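Local atomic coordinates of DUF6844 domain-containing protein (Francisella tularensis subsp. tularensis, PDB entry 4QVR), a protein that is of unknown function, probably carries an N-terminal signal sequence that suggests export from the cytoplasm, and belongs to the DUF6844 family. Residues N131-A145 / T256-V269. Sequence-based numbering, arbitrary orientation.
Sequences NSNYVDSAQLAFEKA and TFVVEKDGNAAIGV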
# COMPACT_ATOMS: atom_id res chain seq x y z
N ASN A 131 -6.99 9.22 -23.87
CA ASN A 131 -6.87 9.26 -22.42
C ASN A 131 -8.19 8.92 -21.70
O ASN A 131 -8.42 9.33 -20.56
CB ASN A 131 -6.33 10.62 -21.96
CG ASN A 131 -5.70 10.57 -20.57
OD1 ASN A 131 -5.14 9.55 -20.15
ND2 ASN A 131 -5.78 11.69 -19.85
N SER A 132 -9.05 8.15 -22.37
CA SER A 132 -10.34 7.75 -21.78
C SER A 132 -10.19 6.66 -20.72
O SER A 132 -11.10 6.44 -19.94
CB SER A 132 -11.35 7.31 -22.85
OG SER A 132 -10.93 6.13 -23.53
N ASN A 133 -9.05 5.97 -20.67
CA ASN A 133 -8.85 4.93 -19.65
C ASN A 133 -7.93 5.42 -18.53
O ASN A 133 -7.34 4.62 -17.82
CB ASN A 133 -8.31 3.63 -20.27
CG ASN A 133 -6.93 3.80 -20.84
OD1 ASN A 133 -6.45 4.91 -20.99
ND2 ASN A 133 -6.30 2.69 -21.20
N TYR A 134 -7.82 6.74 -18.39
CA TYR A 134 -7.00 7.35 -17.38
C TYR A 134 -7.29 6.82 -15.98
O TYR A 134 -6.37 6.48 -15.25
CB TYR A 134 -7.20 8.89 -17.38
CG TYR A 134 -6.65 9.54 -16.11
CD1 TYR A 134 -5.28 9.72 -15.93
CD2 TYR A 134 -7.50 9.94 -15.08
CE1 TYR A 134 -4.78 10.29 -14.76
CE2 TYR A 134 -7.00 10.49 -13.90
CZ TYR A 134 -5.64 10.68 -13.74
OH TYR A 134 -5.13 11.26 -12.57
N VAL A 135 -8.55 6.77 -15.58
CA VAL A 135 -8.87 6.30 -14.22
C VAL A 135 -8.42 4.88 -13.95
O VAL A 135 -7.83 4.61 -12.90
CB VAL A 135 -10.34 6.44 -13.87
CG1 VAL A 135 -10.75 7.92 -13.89
CG2 VAL A 135 -11.21 5.64 -14.84
N ASP A 136 -8.64 3.98 -14.90
CA ASP A 136 -8.26 2.60 -14.76
C ASP A 136 -6.75 2.45 -14.74
O ASP A 136 -6.21 1.65 -13.99
CB ASP A 136 -8.82 1.76 -15.93
CG ASP A 136 -10.33 1.56 -15.83
OD1 ASP A 136 -10.88 1.57 -14.71
OD2 ASP A 136 -10.97 1.34 -16.89
N SER A 137 -6.08 3.23 -15.59
CA SER A 137 -4.66 3.19 -15.68
C SER A 137 -4.02 3.77 -14.42
O SER A 137 -3.03 3.22 -13.92
CB SER A 137 -4.18 3.94 -16.93
OG SER A 137 -4.62 3.29 -18.09
N ALA A 138 -4.59 4.84 -13.90
CA ALA A 138 -4.07 5.46 -12.69
C ALA A 138 -4.23 4.53 -11.50
O ALA A 138 -3.34 4.41 -10.68
CB ALA A 138 -4.75 6.80 -12.43
N GLN A 139 -5.38 3.88 -11.40
CA GLN A 139 -5.59 2.96 -10.29
C GLN A 139 -4.60 1.80 -10.35
O GLN A 139 -4.08 1.37 -9.34
CB GLN A 139 -7.01 2.45 -10.30
CG GLN A 139 -7.30 1.39 -9.23
CD GLN A 139 -7.16 1.91 -7.83
OE1 GLN A 139 -7.08 3.14 -7.62
NE2 GLN A 139 -7.15 1.01 -6.85
N LEU A 140 -4.36 1.27 -11.55
CA LEU A 140 -3.41 0.19 -11.71
C LEU A 140 -2.02 0.66 -11.25
O LEU A 140 -1.27 -0.06 -10.59
CB LEU A 140 -3.37 -0.23 -13.18
CG LEU A 140 -2.30 -1.27 -13.48
CD1 LEU A 140 -2.65 -2.58 -12.82
CD2 LEU A 140 -2.14 -1.47 -14.97
N ALA A 141 -1.67 1.86 -11.66
CA ALA A 141 -0.38 2.46 -11.31
C ALA A 141 -0.22 2.56 -9.78
O ALA A 141 0.87 2.29 -9.24
CB ALA A 141 -0.26 3.83 -11.98
N PHE A 142 -1.30 2.94 -9.09
CA PHE A 142 -1.27 3.00 -7.63
C PHE A 142 -1.06 1.61 -7.08
O PHE A 142 -0.26 1.43 -6.18
CB PHE A 142 -2.54 3.61 -7.01
CG PHE A 142 -2.66 3.31 -5.54
CD1 PHE A 142 -1.83 3.93 -4.62
CD2 PHE A 142 -3.59 2.40 -5.07
CE1 PHE A 142 -1.90 3.61 -3.27
CE2 PHE A 142 -3.69 2.11 -3.71
CZ PHE A 142 -2.83 2.71 -2.81
N GLU A 143 -1.77 0.63 -7.61
CA GLU A 143 -1.62 -0.75 -7.10
C GLU A 143 -0.19 -1.26 -7.20
O GLU A 143 0.33 -1.91 -6.28
CB GLU A 143 -2.59 -1.70 -7.81
CG GLU A 143 -4.06 -1.47 -7.39
CD GLU A 143 -5.12 -2.06 -8.34
OE1 GLU A 143 -4.78 -2.89 -9.23
OE2 GLU A 143 -6.30 -1.67 -8.20
N LYS A 144 0.47 -0.94 -8.30
CA LYS A 144 1.87 -1.34 -8.46
C LYS A 144 2.79 -0.59 -7.51
O LYS A 144 3.73 -1.15 -6.99
CB LYS A 144 2.34 -1.06 -9.88
CG LYS A 144 1.77 -1.98 -10.97
CD LYS A 144 2.12 -1.28 -12.27
CE LYS A 144 1.98 -2.09 -13.52
NZ LYS A 144 2.52 -1.22 -14.60
N ALA A 145 2.55 0.70 -7.36
CA ALA A 145 3.32 1.49 -6.42
C ALA A 145 3.16 0.92 -5.00
O ALA A 145 4.14 0.70 -4.26
CB ALA A 145 2.82 2.93 -6.44
N THR A 256 -0.39 10.25 -1.45
CA THR A 256 -0.18 9.77 -2.81
C THR A 256 -0.11 10.97 -3.69
O THR A 256 -0.62 12.02 -3.32
CB THR A 256 -1.29 8.85 -3.30
OG1 THR A 256 -2.56 9.46 -3.02
CG2 THR A 256 -1.22 7.52 -2.60
N PHE A 257 0.50 10.81 -4.87
CA PHE A 257 0.67 11.86 -5.87
C PHE A 257 0.50 11.29 -7.27
O PHE A 257 0.86 10.13 -7.52
CB PHE A 257 2.10 12.42 -5.84
CG PHE A 257 2.49 13.06 -4.55
CD1 PHE A 257 2.23 14.41 -4.33
CD2 PHE A 257 3.14 12.34 -3.57
CE1 PHE A 257 2.59 15.01 -3.14
CE2 PHE A 257 3.51 12.94 -2.39
CZ PHE A 257 3.22 14.27 -2.17
N VAL A 258 -0.03 12.09 -8.19
CA VAL A 258 -0.23 11.62 -9.56
C VAL A 258 0.41 12.56 -10.56
O VAL A 258 0.39 13.76 -10.38
CB VAL A 258 -1.73 11.45 -9.92
CG1 VAL A 258 -2.48 12.76 -9.81
CG2 VAL A 258 -1.88 10.88 -11.32
N VAL A 259 1.02 11.98 -11.59
CA VAL A 259 1.61 12.74 -12.66
C VAL A 259 1.29 12.08 -14.02
O VAL A 259 1.33 10.87 -14.15
CB VAL A 259 3.16 12.82 -12.55
CG1 VAL A 259 3.74 13.65 -13.69
CG2 VAL A 259 3.58 13.44 -11.26
N GLU A 260 0.96 12.90 -15.00
CA GLU A 260 0.76 12.40 -16.36
C GLU A 260 1.88 12.93 -17.25
O GLU A 260 2.11 14.15 -17.34
CB GLU A 260 -0.58 12.84 -16.95
CG GLU A 260 -1.80 12.34 -16.19
CD GLU A 260 -3.08 12.74 -16.90
OE1 GLU A 260 -3.32 12.26 -18.03
OE2 GLU A 260 -3.84 13.52 -16.30
N LYS A 261 2.61 11.99 -17.85
CA LYS A 261 3.66 12.33 -18.80
C LYS A 261 3.92 11.23 -19.80
O LYS A 261 3.81 10.06 -19.48
CB LYS A 261 4.98 12.74 -18.13
CG LYS A 261 5.11 14.25 -18.02
CD LYS A 261 6.55 14.72 -17.92
CE LYS A 261 6.59 16.25 -17.99
NZ LYS A 261 7.96 16.84 -17.91
N ASP A 262 4.22 11.65 -21.01
CA ASP A 262 4.59 10.75 -22.08
C ASP A 262 3.64 9.59 -22.28
O ASP A 262 4.06 8.44 -22.35
CB ASP A 262 6.01 10.23 -21.78
CG ASP A 262 7.03 11.37 -21.71
OD1 ASP A 262 7.15 12.13 -22.72
OD2 ASP A 262 7.72 11.49 -20.66
N GLY A 263 2.36 9.89 -22.36
CA GLY A 263 1.37 8.84 -22.57
C GLY A 263 1.14 7.90 -21.38
O GLY A 263 0.48 6.87 -21.55
N ASN A 264 1.66 8.23 -20.21
CA ASN A 264 1.46 7.41 -19.00
C ASN A 264 0.86 8.14 -17.86
O ASN A 264 0.88 9.38 -17.80
CB ASN A 264 2.79 6.88 -18.47
CG ASN A 264 3.43 5.89 -19.41
OD1 ASN A 264 2.79 4.93 -19.86
ND2 ASN A 264 4.70 6.11 -19.71
N ALA A 265 0.36 7.36 -16.91
CA ALA A 265 -0.11 7.88 -15.66
C ALA A 265 0.86 7.27 -14.66
O ALA A 265 1.11 6.08 -14.71
CB ALA A 265 -1.53 7.44 -15.36
N ALA A 266 1.42 8.08 -13.79
CA ALA A 266 2.38 7.62 -12.81
C ALA A 266 1.88 8.05 -11.42
O ALA A 266 1.42 9.20 -11.21
CB ALA A 266 3.74 8.23 -13.09
N ILE A 267 1.94 7.12 -10.49
CA ILE A 267 1.52 7.38 -9.11
C ILE A 267 2.68 7.16 -8.14
O ILE A 267 3.40 6.17 -8.25
CB ILE A 267 0.40 6.39 -8.68
CG1 ILE A 267 -0.91 6.56 -9.46
CG2 ILE A 267 0.09 6.50 -7.21
CD1 ILE A 267 -1.72 7.78 -9.10
N GLY A 268 2.83 8.04 -7.15
CA GLY A 268 3.82 7.85 -6.11
C GLY A 268 3.08 7.70 -4.79
O GLY A 268 2.01 8.28 -4.59
N VAL A 269 3.58 6.86 -3.92
CA VAL A 269 2.94 6.66 -2.63
C VAL A 269 4.04 6.71 -1.59
O VAL A 269 5.15 6.22 -1.82
CB VAL A 269 2.15 5.33 -2.57
CG1 VAL A 269 3.05 4.16 -2.84
CG2 VAL A 269 1.44 5.16 -1.20
O HOH W 1 -4.00 13.89 -13.25
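The Y134 ring meets V258 CG2 at its edge, near the ring plane, where Y134 OH is 3.5 Å from V258 CG2. A138 CB, from the next turn of the same helix, sits over one face toward the rim. The E260 carboxylate approaches obliquely, CD 3.7 Å from Y134 CE1, its plane turned 32° from the ring. F142 likewise offers an edge, to I267 CG2 and V269 CG2, while T256 CG2 comes in obliquely, 4.0 Å from F142 CE1; T256 OG1 turns instead to G314 O. With CG anti to the backbone N (chi1 164°), the F142 ring is carried along strand 264-269, its edge reaching V269 CG2. Between the aromatics lie A138 and A141, with I267 CG1 3.8 Å from A141 CB; one turn beyond A141, past F142, A145 CB meets V269 CG1. At the hairpin end, N131 ND2 donates to the syn lone pair of E260 OE1 (3.1 Å), a bent bond at 137°. One water donates to both Y134 OH and E260 OE2. An apolar seam of alanines and two aromatic rings thus packs against beta hairpin 256-269, closed beside its type I' turn by a polar cluster in which the E260 carboxylate, probably ionised, accepts through both oxygens.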